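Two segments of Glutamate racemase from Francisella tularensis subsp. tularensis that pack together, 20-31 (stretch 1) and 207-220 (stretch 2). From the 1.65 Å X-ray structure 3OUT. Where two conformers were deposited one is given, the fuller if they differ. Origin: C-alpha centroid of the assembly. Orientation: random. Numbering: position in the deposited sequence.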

ATOM      1  N   LEU B  20       9.188  -9.116 -17.735  1.00  8.46           N
ATOM      2  CA  LEU B  20       9.359 -10.563 -17.875  1.00  8.35           C
ATOM      3  C   LEU B  20      10.274 -10.877 -19.076  1.00  9.97           C
ATOM      4  O   LEU B  20      10.902 -11.931 -19.105  1.00  9.70           O
ATOM      5  CB  LEU B  20       8.007 -11.286 -17.990  1.00  7.36           C
ATOM      6  CG  LEU B  20       7.249 -11.294 -16.665  1.00  6.81           C
ATOM      7  CD1 LEU B  20       5.790 -11.593 -16.851  1.00  9.16           C
ATOM      8  CD2 LEU B  20       7.948 -12.342 -15.710  1.00  7.39           C
ATOM      9  N   THR B  21      10.343  -9.976 -20.051  0.50 10.72           N
ATOM     10  CA  THR B  21      11.271 -10.169 -21.150  0.50 11.20           C
ATOM     11  C   THR B  21      12.727 -10.270 -20.684  0.50 11.36           C
ATOM     12  O   THR B  21      13.501 -11.033 -21.281  0.50 10.98           O
ATOM     13  CB  THR B  21      11.138  -9.090 -22.208  0.50 12.08           C
ATOM     14  OG1 THR B  21       9.865  -9.231 -22.860  0.50 10.88           O
ATOM     15  CG2 THR B  21      12.282  -9.210 -23.207  0.50 11.56           C
ATOM     16  N   ILE B  22      13.097  -9.533 -19.628  1.00 10.71           N
ATOM     17  CA  ILE B  22      14.477  -9.585 -19.074  1.00 11.37           C
ATOM     18  C   ILE B  22      14.740 -10.976 -18.509  1.00 11.05           C
ATOM     19  O   ILE B  22      15.861 -11.500 -18.595  1.00 10.49           O
ATOM     20  CB  ILE B  22      14.717  -8.526 -17.967  1.00 12.05           C
ATOM     21  CG1 ILE B  22      14.756  -7.128 -18.591  1.00 15.16           C
ATOM     22  CG2 ILE B  22      15.996  -8.818 -17.149  1.00 12.50           C
ATOM     23  CD1 ILE B  22      16.094  -6.720 -19.132  1.00 19.10           C
ATOM     24  N   VAL B  23      13.721 -11.596 -17.907  1.00 10.18           N
ATOM     25  CA  VAL B  23      13.874 -12.954 -17.413  1.00  9.69           C
ATOM     26  C   VAL B  23      14.205 -13.910 -18.577  1.00 10.06           C
ATOM     27  O   VAL B  23      15.135 -14.721 -18.501  1.00  9.46           O
ATOM     28  CB  VAL B  23      12.608 -13.403 -16.634  1.00  9.68           C
ATOM     29  CG1 VAL B  23      12.772 -14.846 -16.158  1.00  9.55           C
ATOM     30  CG2 VAL B  23      12.419 -12.480 -15.432  1.00 11.09           C
ATOM     31  N   LYS B  24      13.445 -13.781 -19.659  1.00  9.97           N
ATOM     32  CA  LYS B  24      13.656 -14.533 -20.883  1.00 10.53           C
ATOM     33  C   LYS B  24      15.120 -14.338 -21.378  1.00 10.62           C
ATOM     34  O   LYS B  24      15.841 -15.307 -21.693  1.00 10.11           O
ATOM     35  CB  LYS B  24      12.621 -14.118 -21.931  1.00 10.86           C
ATOM     36  CG  LYS B  24      12.810 -14.741 -23.330  1.00 14.03           C
ATOM     37  CD  LYS B  24      12.017 -13.981 -24.403  1.00 18.21           C
ATOM     38  CE  LYS B  24      12.717 -12.669 -24.849  1.00 22.48           C
ATOM     39  NZ  LYS B  24      11.960 -11.868 -25.892  1.00 24.65           N
ATOM     40  N   ASN B  25      15.548 -13.090 -21.416  1.00 10.40           N
ATOM     41  CA  ASN B  25      16.864 -12.775 -21.930  1.00  9.94           C
ATOM     42  C   ASN B  25      17.930 -13.419 -21.055  1.00  9.82           C
ATOM     43  O   ASN B  25      18.844 -13.965 -21.495  1.00  9.82           O
ATOM     44  CB  ASN B  25      17.092 -11.260 -21.995  1.00 10.22           C
ATOM     45  CG  ASN B  25      16.262 -10.563 -23.071  1.00 11.45           C
ATOM     46  OD1 ASN B  25      15.963 -11.104 -24.083  1.00 17.08           O
ATOM     47  ND2 ASN B  25      15.973  -9.354 -22.838  1.00 14.80           N
ATOM     48  N   LEU B  26      17.749 -13.290 -19.754  1.00 10.39           N
ATOM     49  CA  LEU B  26      18.708 -13.854 -18.811  1.00 10.52           C
ATOM     50  C   LEU B  26      18.800 -15.354 -18.941  1.00 11.50           C
ATOM     51  O   LEU B  26      19.842 -15.898 -18.849  1.00 12.29           O
ATOM     52  CB  LEU B  26      18.425 -13.460 -17.337  1.00 10.26           C
ATOM     53  CG  LEU B  26      18.580 -11.987 -16.976  1.00 11.16           C
ATOM     54  CD1 LEU B  26      18.078 -11.730 -15.564  1.00 12.29           C
ATOM     55  CD2 LEU B  26      20.004 -11.470 -17.113  1.00 13.61           C
HETATM   56  N   MSE B  27      17.656 -15.996 -19.148  1.00 11.77           N
HETATM   57  CA  MSE B  27      17.599 -17.445 -19.275  1.00 11.29           C
HETATM   58  C   MSE B  27      18.322 -17.915 -20.529  1.00 12.21           C
HETATM   59  O   MSE B  27      18.673 -19.088 -20.651  1.00 12.48           O
HETATM   60  CB  MSE B  27      16.146 -17.925 -19.294  1.00 13.71           C
HETATM   61  CG  MSE B  27      15.475 -17.928 -17.931  1.00 14.91           C
HETATM   62 SE   MSE B  27      13.586 -18.406 -18.022  1.00 34.15          SE
HETATM   63  CE  MSE B  27      12.985 -17.026 -19.263  1.00 16.56           C
ATOM     64  N   SER B  28      18.543 -16.995 -21.463  1.00 10.59           N
ATOM     65  CA  SER B  28      19.228 -17.336 -22.704  1.00 10.06           C
ATOM     66  C   SER B  28      20.739 -17.148 -22.666  1.00 11.02           C
ATOM     67  O   SER B  28      21.396 -17.723 -23.467  1.00 10.98           O
ATOM     68  CB  SER B  28      18.652 -16.557 -23.891  1.00 10.79           C
ATOM     69  OG  SER B  28      19.163 -15.267 -23.952  1.00 12.31           O
ATOM     70  N   ILE B  29      21.225 -16.324 -21.729  1.00  9.74           N
ATOM     71  CA  ILE B  29      22.681 -16.060 -21.628  1.00 10.96           C
ATOM     72  C   ILE B  29      23.304 -16.573 -20.328  1.00 12.16           C
ATOM     73  O   ILE B  29      24.538 -16.718 -20.250  1.00 13.51           O
ATOM     74  CB  ILE B  29      23.069 -14.566 -21.851  1.00 10.38           C
ATOM     75  CG1 ILE B  29      22.470 -13.654 -20.782  1.00 12.54           C
ATOM     76  CG2 ILE B  29      22.621 -14.089 -23.224  1.00 12.06           C
ATOM     77  CD1 ILE B  29      22.811 -12.179 -20.994  1.00 14.43           C
ATOM     78  N   LEU B  30      22.457 -16.827 -19.324  1.00 10.72           N
ATOM     79  CA  LEU B  30      22.888 -17.252 -17.986  1.00 12.73           C
ATOM     80  C   LEU B  30      21.978 -18.378 -17.512  1.00 12.30           C
ATOM     81  O   LEU B  30      21.245 -18.256 -16.532  1.00 11.32           O
ATOM     82  CB  LEU B  30      22.865 -16.059 -17.022  1.00 12.90           C
ATOM     83  CG  LEU B  30      23.969 -15.025 -17.121  1.00 14.14           C
ATOM     84  CD1 LEU B  30      23.600 -13.724 -16.439  1.00 15.41           C
ATOM     85  CD2 LEU B  30      25.240 -15.677 -16.486  1.00 12.74           C
ATOM     86  N   PRO B  31      21.997 -19.521 -18.205  1.00 12.32           N
ATOM     87  CA  PRO B  31      21.024 -20.559 -17.937  1.00 12.73           C
ATOM     88  C   PRO B  31      21.159 -21.277 -16.596  1.00 12.43           C
ATOM     89  O   PRO B  31      20.213 -21.971 -16.229  1.00 14.87           O
ATOM     90  CB  PRO B  31      21.288 -21.571 -19.068  1.00 13.27           C
ATOM     91  CG  PRO B  31      22.677 -21.287 -19.444  1.00 13.98           C
ATOM     92  CD  PRO B  31      22.825 -19.834 -19.385  1.00 13.94           C
ATOM     93  N   PRO B 207      16.287  -1.999 -25.633  1.00 14.28           N
ATOM     94  CA  PRO B 207      17.435  -2.120 -24.740  1.00 15.13           C
ATOM     95  C   PRO B 207      17.426  -3.325 -23.803  1.00 12.98           C
ATOM     96  O   PRO B 207      18.364  -3.483 -23.041  1.00 12.80           O
ATOM     97  CB  PRO B 207      17.343  -0.847 -23.932  1.00 15.39           C
ATOM     98  CG  PRO B 207      15.922  -0.605 -23.800  1.00 16.70           C
ATOM     99  CD  PRO B 207      15.361  -0.956 -25.164  1.00 15.27           C
ATOM    100  N   SER B 208      16.385  -4.158 -23.802  1.00 12.31           N
ATOM    101  CA  SER B 208      16.345  -5.273 -22.820  1.00 13.11           C
ATOM    102  C   SER B 208      17.486  -6.252 -22.861  1.00 11.94           C
ATOM    103  O   SER B 208      18.021  -6.621 -21.815  1.00 11.23           O
ATOM    104  CB  SER B 208      15.026  -6.044 -22.884  1.00 14.96           C
ATOM    105  OG  SER B 208      14.756  -6.475 -24.186  1.00 22.49           O
ATOM    106  N   LEU B 209      17.853  -6.734 -24.048  1.00 11.36           N
ATOM    107  CA  LEU B 209      18.941  -7.700 -24.124  1.00 11.28           C
ATOM    108  C   LEU B 209      20.278  -7.071 -23.721  1.00 11.07           C
ATOM    109  O   LEU B 209      21.059  -7.696 -23.024  1.00 12.50           O
ATOM    110  CB  LEU B 209      19.031  -8.332 -25.520  1.00 12.00           C
ATOM    111  CG  LEU B 209      20.086  -9.429 -25.661  1.00 14.82           C
ATOM    112  CD1 LEU B 209      19.890 -10.635 -24.703  1.00 13.83           C
ATOM    113  CD2 LEU B 209      20.086  -9.848 -27.154  1.00 13.29           C
ATOM    114  N   GLN B 210      20.513  -5.843 -24.161  1.00 12.03           N
ATOM    115  CA  GLN B 210      21.727  -5.090 -23.785  1.00 11.65           C
ATOM    116  C   GLN B 210      21.834  -4.989 -22.269  1.00 12.37           C
ATOM    117  O   GLN B 210      22.919  -5.220 -21.709  1.00 11.52           O
ATOM    118  CB  GLN B 210      21.720  -3.717 -24.417  1.00 11.73           C
ATOM    119  CG  GLN B 210      22.910  -2.800 -24.061  1.00 12.80           C
ATOM    120  CD  GLN B 210      24.272  -3.248 -24.631  1.00 18.02           C
ATOM    121  OE1 GLN B 210      24.442  -4.362 -25.106  1.00 15.49           O
ATOM    122  NE2 GLN B 210      25.241  -2.353 -24.582  1.00 20.21           N
ATOM    123  N   ALA B 211      20.718  -4.676 -21.597  1.00 11.22           N
ATOM    124  CA  ALA B 211      20.731  -4.636 -20.128  1.00 10.93           C
ATOM    125  C   ALA B 211      21.125  -5.983 -19.532  1.00 11.15           C
ATOM    126  O   ALA B 211      21.944  -6.079 -18.604  1.00 10.33           O
ATOM    127  CB  ALA B 211      19.310  -4.137 -19.559  1.00 10.17           C
ATOM    128  N   SER B 212      20.553  -7.056 -20.076  1.00 10.99           N
ATOM    129  CA  SER B 212      20.927  -8.397 -19.619  1.00 12.14           C
ATOM    130  C   SER B 212      22.413  -8.697 -19.837  1.00 12.05           C
ATOM    131  O   SER B 212      23.063  -9.261 -18.967  1.00 12.31           O
ATOM    132  CB  SER B 212      20.043  -9.434 -20.293  1.00 12.50           C
ATOM    133  OG  SER B 212      18.669  -9.140 -20.050  1.00 14.65           O
ATOM    134  N   LYS B 213      22.936  -8.315 -20.999  1.00 12.51           N
ATOM    135  CA  LYS B 213      24.382  -8.460 -21.282  1.00 13.18           C
ATOM    136  C   LYS B 213      25.272  -7.677 -20.340  1.00 12.42           C
ATOM    137  O   LYS B 213      26.341  -8.171 -19.974  1.00 12.39           O
ATOM    138  CB  LYS B 213      24.669  -8.092 -22.722  1.00 14.60           C
ATOM    139  CG  LYS B 213      24.020  -9.078 -23.661  1.00 17.51           C
ATOM    140  CD  LYS B 213      24.540  -9.003 -25.051  1.00 24.35           C
ATOM    141  CE  LYS B 213      24.375  -7.695 -25.702  1.00 26.85           C
ATOM    142  NZ  LYS B 213      24.941  -7.751 -27.103  1.00 29.58           N
HETATM  143  N   MSE B 214      24.829  -6.481 -19.943  1.00 12.46           N
HETATM  144  CA  MSE B 214      25.556  -5.687 -18.959  1.00 13.15           C
HETATM  145  C   MSE B 214      25.646  -6.446 -17.635  1.00 13.80           C
HETATM  146  O   MSE B 214      26.681  -6.434 -16.976  1.00 14.33           O
HETATM  147  CB  MSE B 214      24.947  -4.277 -18.792  1.00 13.16           C
HETATM  148  CG  MSE B 214      25.185  -3.403 -19.994  1.00 13.22           C
HETATM  149 SE   MSE B 214      24.250  -1.725 -19.745  1.00 20.75          SE
HETATM  150  CE  MSE B 214      25.469  -0.579 -20.773  1.00 20.30           C
ATOM    151  N   LEU B 215      24.546  -7.077 -17.226  1.00 13.71           N
ATOM    152  CA  LEU B 215      24.557  -7.866 -16.015  1.00 13.96           C
ATOM    153  C   LEU B 215      25.486  -9.090 -16.176  1.00 14.17           C
ATOM    154  O   LEU B 215      26.289  -9.333 -15.317  1.00 14.31           O
ATOM    155  CB  LEU B 215      23.144  -8.298 -15.635  1.00 14.82           C
ATOM    156  CG  LEU B 215      23.065  -9.185 -14.380  1.00 17.39           C
ATOM    157  CD1 LEU B 215      23.811  -8.566 -13.207  1.00 17.27           C
ATOM    158  CD2 LEU B 215      21.628  -9.423 -14.004  1.00 19.79           C
ATOM    159  N   TYR B 216      25.404  -9.802 -17.298  1.00 14.95           N
ATOM    160  CA  TYR B 216      26.333 -10.897 -17.593  1.00 14.67           C
ATOM    161  C   TYR B 216      27.806 -10.435 -17.429  1.00 15.62           C
ATOM    162  O   TYR B 216      28.601 -11.090 -16.741  1.00 14.79           O
ATOM    163  CB  TYR B 216      26.147 -11.478 -19.004  1.00 15.65           C
ATOM    164  CG  TYR B 216      27.246 -12.460 -19.300  1.00 16.54           C
ATOM    165  CD1 TYR B 216      27.156 -13.783 -18.898  1.00 18.65           C
ATOM    166  CD2 TYR B 216      28.406 -12.045 -19.933  1.00 21.52           C
ATOM    167  CE1 TYR B 216      28.202 -14.677 -19.110  1.00 20.55           C
ATOM    168  CE2 TYR B 216      29.462 -12.927 -20.155  1.00 22.60           C
ATOM    169  CZ  TYR B 216      29.350 -14.240 -19.734  1.00 22.77           C
ATOM    170  OH  TYR B 216      30.399 -15.114 -19.954  1.00 25.16           O
ATOM    171  N   SER B 217      28.165  -9.303 -18.044  1.00 15.67           N
ATOM    172  CA  SER B 217      29.571  -8.884 -18.016  1.00 17.69           C
ATOM    173  C   SER B 217      30.022  -8.620 -16.600  1.00 17.82           C
ATOM    174  O   SER B 217      31.128  -9.004 -16.219  1.00 18.08           O
ATOM    175  CB  SER B 217      29.793  -7.643 -18.861  1.00 18.13           C
ATOM    176  OG  SER B 217      29.572  -7.965 -20.204  1.00 23.14           O
ATOM    177  N   LEU B 218      29.150  -7.991 -15.805  1.00 16.79           N
ATOM    178  CA  LEU B 218      29.468  -7.723 -14.430  1.00 18.03           C
ATOM    179  C   LEU B 218      29.680  -9.007 -13.651  1.00 17.87           C
ATOM    180  O   LEU B 218      30.653  -9.126 -12.919  1.00 18.99           O
ATOM    181  CB  LEU B 218      28.386  -6.878 -13.760  1.00 17.62           C
ATOM    182  CG  LEU B 218      28.665  -6.344 -12.350  1.00 21.11           C
ATOM    183  CD1 LEU B 218      27.828  -5.078 -12.061  1.00 21.24           C
ATOM    184  CD2 LEU B 218      28.436  -7.403 -11.288  1.00 25.93           C
ATOM    185  N   LEU B 219      28.765  -9.964 -13.772  1.00 16.87           N
ATOM    186  CA  LEU B 219      28.932 -11.226 -13.017  1.00 17.25           C
ATOM    187  C   LEU B 219      30.186 -11.993 -13.438  1.00 18.86           C
ATOM    188  O   LEU B 219      30.899 -12.545 -12.614  1.00 18.68           O
ATOM    189  CB  LEU B 219      27.718 -12.124 -13.191  1.00 16.77           C
ATOM    190  CG  LEU B 219      26.422 -11.559 -12.614  1.00 13.15           C
ATOM    191  CD1 LEU B 219      25.287 -12.504 -12.933  1.00 13.76           C
ATOM    192  CD2 LEU B 219      26.483 -11.359 -11.095  1.00 13.78           C
ATOM    193  N   PHE B 220      30.429 -12.036 -14.736  1.00 20.47           N
ATOM    194  CA  PHE B 220      31.584 -12.745 -15.263  1.00 22.69           C
ATOM    195  C   PHE B 220      32.879 -12.112 -14.779  1.00 24.05           C
ATOM    196  O   PHE B 220      33.778 -12.806 -14.270  1.00 24.48           O
ATOM    197  CB  PHE B 220      31.534 -12.734 -16.781  1.00 22.79           C
ATOM    198  CG  PHE B 220      32.778 -13.262 -17.421  1.00 24.36           C
ATOM    199  CD1 PHE B 220      32.967 -14.625 -17.574  1.00 25.49           C
ATOM    200  CD2 PHE B 220      33.760 -12.395 -17.866  1.00 25.38           C
ATOM    201  CE1 PHE B 220      34.141 -15.119 -18.159  1.00 26.94           C
ATOM    202  CE2 PHE B 220      34.935 -12.889 -18.467  1.00 25.83           C
ATOM    203  CZ  PHE B 220      35.115 -14.238 -18.613  1.00 26.45           C
TER

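Two helices of one chain, far apart in sequence, cross with their N-to-C directions 50° apart and their axes 9.0 Å apart at closest approach. The backbones run nearest where Asn25 CA lies 5.9 Å from Leu209 CA and Leu26 CA 5.9 Å from Ser212 CA; by Leu30 and Tyr216 the CA atoms are 7.2 Å apart. On stretch 2, the small residues Ser208, Ala211 and Ser212 let the helices come close, against Ile22, Asn25 and Leu26. Ser212 points toward stretch 1 and sits as a knob among Ile22, Asn25, Leu26 and Ile29, its OG 3.3 Å from Asn25 CB. That hydroxyl donates to Ser208 O (OG to O, 3.1 Å), so its polarity is met within its own helix and it can pack against carbon. Ile22 extends CD1 to 3.3 Å from Ser208 O and 4.1 Å from Ala211 CB. Asn25 directs ND2 to 3.4 Å from Ser208 OG, while its CB lies 3.9 Å from Leu209 CD1. Leu26 CD2 meets Leu215 CD2 at 4.1 Å. Farther along, where the backbones are wider apart, Tyr216 and Leu219 take the place of the small residues and meet Ile29 and Leu30: Ile29 CD1 rests 3.9 Å from Tyr216 CB, Leu30 CD2 lies at the edge of the Tyr216 ring, 3.6 Å from Tyr216 CD1, and Leu30 CD1 is 4.1 Å from Leu219 CD1. The contact buries 564 Å², both sides summed, and is largely van der Waals packing.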